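Imelysin (Bacteroides ovatus, PDB 3N8U) is probably a peptidase of the imelysin family, a mainly helical protein that binds magnesium ions in the crystal. Local coordinates at residues Ala109-Glu114 and Pro181-Ile186; Asp38-Tyr43 and Ser244-Asn249. All coordinates share one frame; numbering follows the deposited sequence. Where two conformers were deposited one is given.

Contact 1. Residues Ala109-Glu114 and Pro181-Ile186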
loop_
_atom_site.group_PDB
_atom_site.type_symbol
_atom_site.label_atom_id
_atom_site.label_comp_id
_atom_site.label_asym_id
_atom_site.label_seq_id
_atom_site.Cartn_x
_atom_site.Cartn_y
_atom_site.Cartn_z
ATOM N N ALA A 109 6.446 -19.702 -6.584
ATOM C CA ALA A 109 5.400 -18.782 -7.041
ATOM C C ALA A 109 4.293 -18.607 -6.007
ATOM O O ALA A 109 3.881 -17.486 -5.720
ATOM C CB ALA A 109 4.808 -19.280 -8.335
ATOM N N LEU A 110 3.830 -19.733 -5.416
ATOM C CA LEU A 110 2.737 -19.665 -4.474
ATOM C C LEU A 110 3.092 -18.815 -3.258
ATOM O O LEU A 110 2.272 -18.002 -2.812
ATOM C CB LEU A 110 2.317 -21.083 -4.066
ATOM C CG LEU A 110 1.753 -21.938 -5.211
ATOM C CD1 LEU A 110 1.867 -23.430 -4.901
ATOM C CD2 LEU A 110 0.304 -21.555 -5.538
ATOM N N TYR A 111 4.337 -18.927 -2.787
ATOM C CA TYR A 111 4.674 -18.169 -1.602
ATOM C C TYR A 111 5.107 -16.739 -1.894
ATOM O O TYR A 111 5.280 -15.965 -0.970
ATOM C CB TYR A 111 5.654 -18.940 -0.699
ATOM C CG TYR A 111 5.080 -20.266 -0.234
ATOM C CD1 TYR A 111 4.206 -20.328 0.845
ATOM C CD2 TYR A 111 5.375 -21.448 -0.904
ATOM C CE1 TYR A 111 3.661 -21.539 1.270
ATOM C CE2 TYR A 111 4.827 -22.664 -0.497
ATOM C CZ TYR A 111 3.965 -22.704 0.588
ATOM O OH TYR A 111 3.416 -23.899 0.995
ATOM N N ALA A 112 5.164 -16.363 -3.168
ATOM C CA ALA A 112 5.561 -15.015 -3.603
ATOM C C ALA A 112 4.420 -13.992 -3.633
ATOM O O ALA A 112 4.663 -12.803 -3.871
ATOM C CB ALA A 112 6.238 -15.089 -4.970
ATOM N N VAL A 113 3.186 -14.442 -3.472
ATOM C CA VAL A 113 2.012 -13.592 -3.584
ATOM C C VAL A 113 1.818 -12.695 -2.351
ATOM O O VAL A 113 1.499 -13.203 -1.277
ATOM C CB VAL A 113 0.749 -14.448 -3.883
ATOM C CG1 VAL A 113 -0.495 -13.593 -3.926
ATOM C CG2 VAL A 113 0.911 -15.249 -5.182
ATOM N N GLU A 114 1.949 -11.365 -2.511
ATOM C CA GLU A 114 1.677 -10.464 -1.405
ATOM C C GLU A 114 0.217 -10.581 -1.005
ATOM O O GLU A 114 -0.664 -10.481 -1.861
ATOM C CB GLU A 114 1.974 -9.009 -1.786
ATOM C CG GLU A 114 1.822 -8.093 -0.575
ATOM C CD GLU A 114 1.909 -6.602 -0.843
ATOM O OE1 GLU A 114 2.435 -6.212 -1.914
ATOM O OE2 GLU A 114 1.548 -5.824 0.071
ATOM N N PRO A 181 -8.973 -17.368 -4.736
ATOM C CA PRO A 181 -7.924 -16.357 -4.539
ATOM C C PRO A 181 -6.899 -16.380 -5.675
ATOM O O PRO A 181 -6.660 -17.423 -6.296
ATOM C CB PRO A 181 -7.275 -16.814 -3.231
ATOM C CG PRO A 181 -7.330 -18.349 -3.334
ATOM C CD PRO A 181 -8.591 -18.665 -4.123
ATOM N N PHE A 182 -6.238 -15.232 -5.922
ATOM C CA PHE A 182 -5.201 -15.204 -6.953
ATOM C C PHE A 182 -4.094 -16.237 -6.653
ATOM O O PHE A 182 -3.608 -16.856 -7.576
ATOM C CB PHE A 182 -4.619 -13.793 -7.059
ATOM C CG PHE A 182 -3.287 -13.684 -7.762
ATOM C CD1 PHE A 182 -3.131 -14.139 -9.078
ATOM C CD2 PHE A 182 -2.220 -13.027 -7.158
ATOM C CE1 PHE A 182 -1.894 -14.020 -9.740
ATOM C CE2 PHE A 182 -0.984 -12.914 -7.815
ATOM C CZ PHE A 182 -0.835 -13.393 -9.113
ATOM N N ARG A 183 -3.767 -16.469 -5.374
ATOM C CA ARG A 183 -2.710 -17.435 -5.019
ATOM C C ARG A 183 -2.959 -18.829 -5.672
ATOM O O ARG A 183 -2.001 -19.513 -6.020
ATOM C CB ARG A 183 -2.603 -17.554 -3.486
ATOM C CG ARG A 183 -1.467 -18.452 -3.023
ATOM C CD ARG A 183 -1.996 -19.780 -2.479
ATOM N NE ARG A 183 -0.899 -20.567 -1.925
ATOM C CZ ARG A 183 -0.894 -21.888 -1.835
ATOM N NH1 ARG A 183 -1.916 -22.598 -2.306
ATOM N NH2 ARG A 183 0.157 -22.516 -1.330
ATOM N N ASN A 184 -4.244 -19.224 -5.833
ATOM C CA ASN A 184 -4.611 -20.518 -6.428
ATOM C C ASN A 184 -4.948 -20.452 -7.906
ATOM O O ASN A 184 -5.302 -21.468 -8.508
ATOM C CB ASN A 184 -5.740 -21.182 -5.630
ATOM C CG ASN A 184 -5.257 -21.694 -4.299
ATOM O OD1 ASN A 184 -4.057 -21.921 -4.111
ATOM N ND2 ASN A 184 -6.146 -21.782 -3.326
ATOM N N HIS A 185 -4.794 -19.268 -8.520
ATOM C CA HIS A 185 -5.096 -19.114 -9.942
ATOM C C HIS A 185 -3.990 -18.295 -10.629
ATOM O O HIS A 185 -4.266 -17.520 -11.546
ATOM C CB HIS A 185 -6.469 -18.438 -10.094
ATOM C CG HIS A 185 -7.588 -19.261 -9.520
ATOM N ND1 HIS A 185 -8.009 -19.088 -8.212
ATOM C CD2 HIS A 185 -8.309 -20.261 -10.084
ATOM C CE1 HIS A 185 -8.985 -19.972 -8.028
ATOM N NE2 HIS A 185 -9.197 -20.700 -9.120
ATOM N N ILE A 186 -2.735 -18.489 -10.195
ATOM C CA ILE A 186 -1.593 -17.742 -10.729
ATOM C C ILE A 186 -1.475 -17.806 -12.264
ATOM O O ILE A 186 -1.398 -16.750 -12.892
ATOM C CB ILE A 186 -0.268 -18.090 -10.004
ATOM C CG1 ILE A 186 -0.302 -17.608 -8.544
ATOM C CG2 ILE A 186 0.955 -17.491 -10.755
ATOM C CD1 ILE A 186 0.864 -18.173 -7.656
#
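Leu-110 and Arg-183 meet where the C-terminal part of helix 106-111 packs on the loop between helices 158-177 and 189-214, which holds a short 3-10 segment around 182-184, near the edge of the mainly helical imelysin fold. The packing is carried by aliphatic groups laid on a flat cation. Leu-110 CD2 sits over the centre of the Arg-183 guanidinium, 3.8 Å above its plane, and Leu-110 CB lies 3.8 Å from Arg-183 NH2; the two side chains cross at about a right angle. Packing is tightest where Leu-110 CD2 also comes within 3.1 Å of Arg-183 O. Arg-183 gets there by a bend at chi2 (-107°), which swings the guanidinium across Leu-110.

The rest of the contact is apolar. Val-113 sends its two methyls to different partners: CG1 approaches Phe-182 CD2 at 3.7 Å, whereas CG2 meets Ile-186 CD1 tip to tip at 3.8 Å. Helices 71-102 and 121-137 also pack against this group through Tyr-101 and Ser-121.

The polar bonds are internal to 181-186 and shape the loop. Pro-181 O takes Asn-184 N and His-185 ND1 from opposite faces of its plane, and Arg-183 NH1 donates to Asn-184 OD1 at 2.9 Å, in the carbonyl plane, which helps to fix the guanidinium's rotation against Leu-110 CD2.

Contact 2. Residues Asp38-Tyr43 and Ser244-Asn249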
loop_
_atom_site.group_PDB
_atom_site.type_symbol
_atom_site.label_atom_id
_atom_site.label_comp_id
_atom_site.label_asym_id
_atom_site.label_seq_id
_atom_site.Cartn_x
_atom_site.Cartn_y
_atom_site.Cartn_z
ATOM N N ASP A 38 4.106 3.803 13.448
ATOM C CA ASP A 38 4.453 4.192 12.089
ATOM C C ASP A 38 3.347 4.999 11.431
ATOM O O ASP A 38 3.629 6.054 10.829
ATOM C CB ASP A 38 4.804 2.952 11.267
ATOM C CG ASP A 38 6.129 2.313 11.663
ATOM O OD1 ASP A 38 7.015 3.041 12.209
ATOM O OD2 ASP A 38 6.296 1.117 11.408
ATOM N N ALA A 39 2.076 4.555 11.574
ATOM C CA ALA A 39 0.949 5.289 10.961
ATOM C C ALA A 39 0.764 6.654 11.611
ATOM O O ALA A 39 0.484 7.628 10.912
ATOM C CB ALA A 39 -0.334 4.477 11.062
ATOM N N THR A 40 0.976 6.757 12.935
ATOM C CA THR A 40 0.850 8.053 13.581
ATOM C C THR A 40 1.925 9.004 13.093
ATOM O O THR A 40 1.639 10.186 12.820
ATOM C CB THR A 40 0.887 7.877 15.098
ATOM O OG1 THR A 40 -0.252 7.110 15.474
ATOM C CG2 THR A 40 0.902 9.225 15.851
ATOM N N ASN A 41 3.179 8.504 12.998
ATOM C CA ASN A 41 4.307 9.352 12.590
ATOM C C ASN A 41 4.165 9.811 11.149
ATOM O O ASN A 41 4.555 10.939 10.820
ATOM C CB ASN A 41 5.625 8.631 12.789
ATOM C CG ASN A 41 6.010 8.535 14.231
ATOM O OD1 ASN A 41 5.544 9.313 15.075
ATOM N ND2 ASN A 41 6.851 7.575 14.551
ATOM N N LEU A 42 3.600 8.951 10.292
ATOM C CA LEU A 42 3.400 9.273 8.883
ATOM C C LEU A 42 2.344 10.377 8.746
ATOM O O LEU A 42 2.556 11.361 8.026
ATOM C CB LEU A 42 2.961 8.008 8.143
ATOM C CG LEU A 42 2.577 8.173 6.656
ATOM C CD1 LEU A 42 3.690 8.911 5.854
ATOM C CD2 LEU A 42 2.295 6.807 6.037
ATOM N N TYR A 43 1.218 10.224 9.452
ATOM C CA TYR A 43 0.153 11.214 9.422
ATOM C C TYR A 43 0.662 12.562 9.971
ATOM O O TYR A 43 0.463 13.595 9.337
ATOM C CB TYR A 43 -1.054 10.724 10.226
ATOM C CG TYR A 43 -2.114 11.785 10.432
ATOM C CD1 TYR A 43 -2.864 12.270 9.359
ATOM C CD2 TYR A 43 -2.385 12.291 11.702
ATOM C CE1 TYR A 43 -3.825 13.264 9.543
ATOM C CE2 TYR A 43 -3.378 13.247 11.902
ATOM C CZ TYR A 43 -4.109 13.716 10.820
ATOM O OH TYR A 43 -5.073 14.671 11.014
ATOM N N SER A 244 -7.004 8.234 8.149
ATOM C CA SER A 244 -7.752 6.979 8.230
ATOM C C SER A 244 -6.825 5.828 8.630
ATOM O O SER A 244 -7.190 4.993 9.469
ATOM C CB SER A 244 -8.412 6.679 6.889
ATOM O OG SER A 244 -9.118 5.455 6.936
ATOM N N LEU A 245 -5.623 5.763 8.021
ATOM C CA LEU A 245 -4.655 4.712 8.357
ATOM C C LEU A 245 -4.243 4.821 9.842
ATOM O O LEU A 245 -4.122 3.800 10.532
ATOM C CB LEU A 245 -3.416 4.833 7.452
ATOM C CG LEU A 245 -2.277 3.836 7.712
ATOM C CD1 LEU A 245 -2.751 2.393 7.539
ATOM C CD2 LEU A 245 -1.118 4.111 6.773
ATOM N N LYS A 246 -4.021 6.048 10.331
ATOM C CA LYS A 246 -3.655 6.237 11.724
ATOM C C LYS A 246 -4.775 5.705 12.624
ATOM O O LYS A 246 -4.510 4.909 13.523
ATOM C CB LYS A 246 -3.383 7.722 12.006
ATOM C CG LYS A 246 -2.985 8.007 13.450
ATOM C CD LYS A 246 -3.079 9.484 13.773
ATOM C CE LYS A 246 -4.448 9.878 14.291
ATOM N NZ LYS A 246 -4.592 11.352 14.413
ATOM N N GLU A 247 -6.027 6.113 12.349
ATOM C CA GLU A 247 -7.190 5.707 13.143
ATOM C C GLU A 247 -7.378 4.214 13.108
ATOM O O GLU A 247 -7.633 3.587 14.142
ATOM C CB GLU A 247 -8.456 6.394 12.615
ATOM C CG GLU A 247 -8.512 7.877 12.929
ATOM C CD GLU A 247 -9.656 8.640 12.284
ATOM O OE1 GLU A 247 -10.455 8.022 11.541
ATOM O OE2 GLU A 247 -9.760 9.861 12.536
ATOM N N LYS A 248 -7.239 3.623 11.923
ATOM C CA LYS A 248 -7.479 2.192 11.759
ATOM C C LYS A 248 -6.351 1.315 12.279
ATOM O O LYS A 248 -6.612 0.204 12.754
ATOM C CB LYS A 248 -7.888 1.872 10.323
ATOM C CG LYS A 248 -9.247 2.492 10.002
ATOM C CD LYS A 248 -9.583 2.479 8.529
ATOM C CE LYS A 248 -10.993 2.986 8.296
ATOM N NZ LYS A 248 -11.125 4.446 8.592
ATOM N N ASN A 249 -5.111 1.849 12.310
ATOM C CA ASN A 249 -4.010 1.092 12.919
ATOM C C ASN A 249 -4.160 1.135 14.439
ATOM O O ASN A 249 -3.836 0.158 15.104
ATOM C CB ASN A 249 -2.641 1.559 12.460
ATOM C CG ASN A 249 -2.239 0.964 11.127
ATOM O OD1 ASN A 249 -3.038 0.317 10.445
ATOM N ND2 ASN A 249 -0.967 1.080 10.781
#
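Helices 21-47 and 223-261 run nearly antiparallel here, their local axes 158° apart in direction and 8.2 Å apart at closest approach, as in the long-helix bundle of this fold. The tight spacing centres on Ala-39, whose CA lies 4.8 Å from Lys-246 CA. Its small CB points into the neighbouring helix and touches Lys-246 CA, Leu-245 CG at 3.9 Å and Asn-249 ND2 at 3.5 Å. That amide nitrogen is hydrogen-bonded to Leu-35 O, one turn back on the first helix, so Asn-249 adds a polar tie beside the alanine.

On the more exposed flank, Lys-246 crosses Thr-40 and Tyr-43 obliquely. With its CG anti to the backbone N (chi1 -180°), Lys-246 CG comes within 3.5 Å of Thr-40 OG1, a hydroxyl already bonded to Lys-36 O. In one of two modelled conformers, a bend at chi3 then brings Lys-246 CD to 3.6 Å from Tyr-43 CD2 and Lys-246 NZ to 3.4 Å from Tyr-43 CE2. Replacing Tyr-43 with an alanine would probably leave this lysine end without its aromatic support and free to swing. Leu-42 adds a looser apolar contact, its CD2 4.4 Å from Leu-245 CD2.

How the contacts relate
Contact 2 is the more buried of the two and joins two long helices by their sides; contact 1, nearer the surface, joins the end of a short helix to a loop. They share no helix and lie on opposite sides of the chain's centre, their centres about 28 Å apart and their nearest atoms about 12 Å apart. Along the sequence, contact 1 is nested within the span that contact 2 closes. Each uses a long basic side chain, an arginine face against an aliphatic group in one and a lysine crossing to a tyrosine ring in the other. An alanine sets the close spacing in contact 2, whereas leucine, valine, isoleucine and phenylalanine make up most of the apolar part of contact 1.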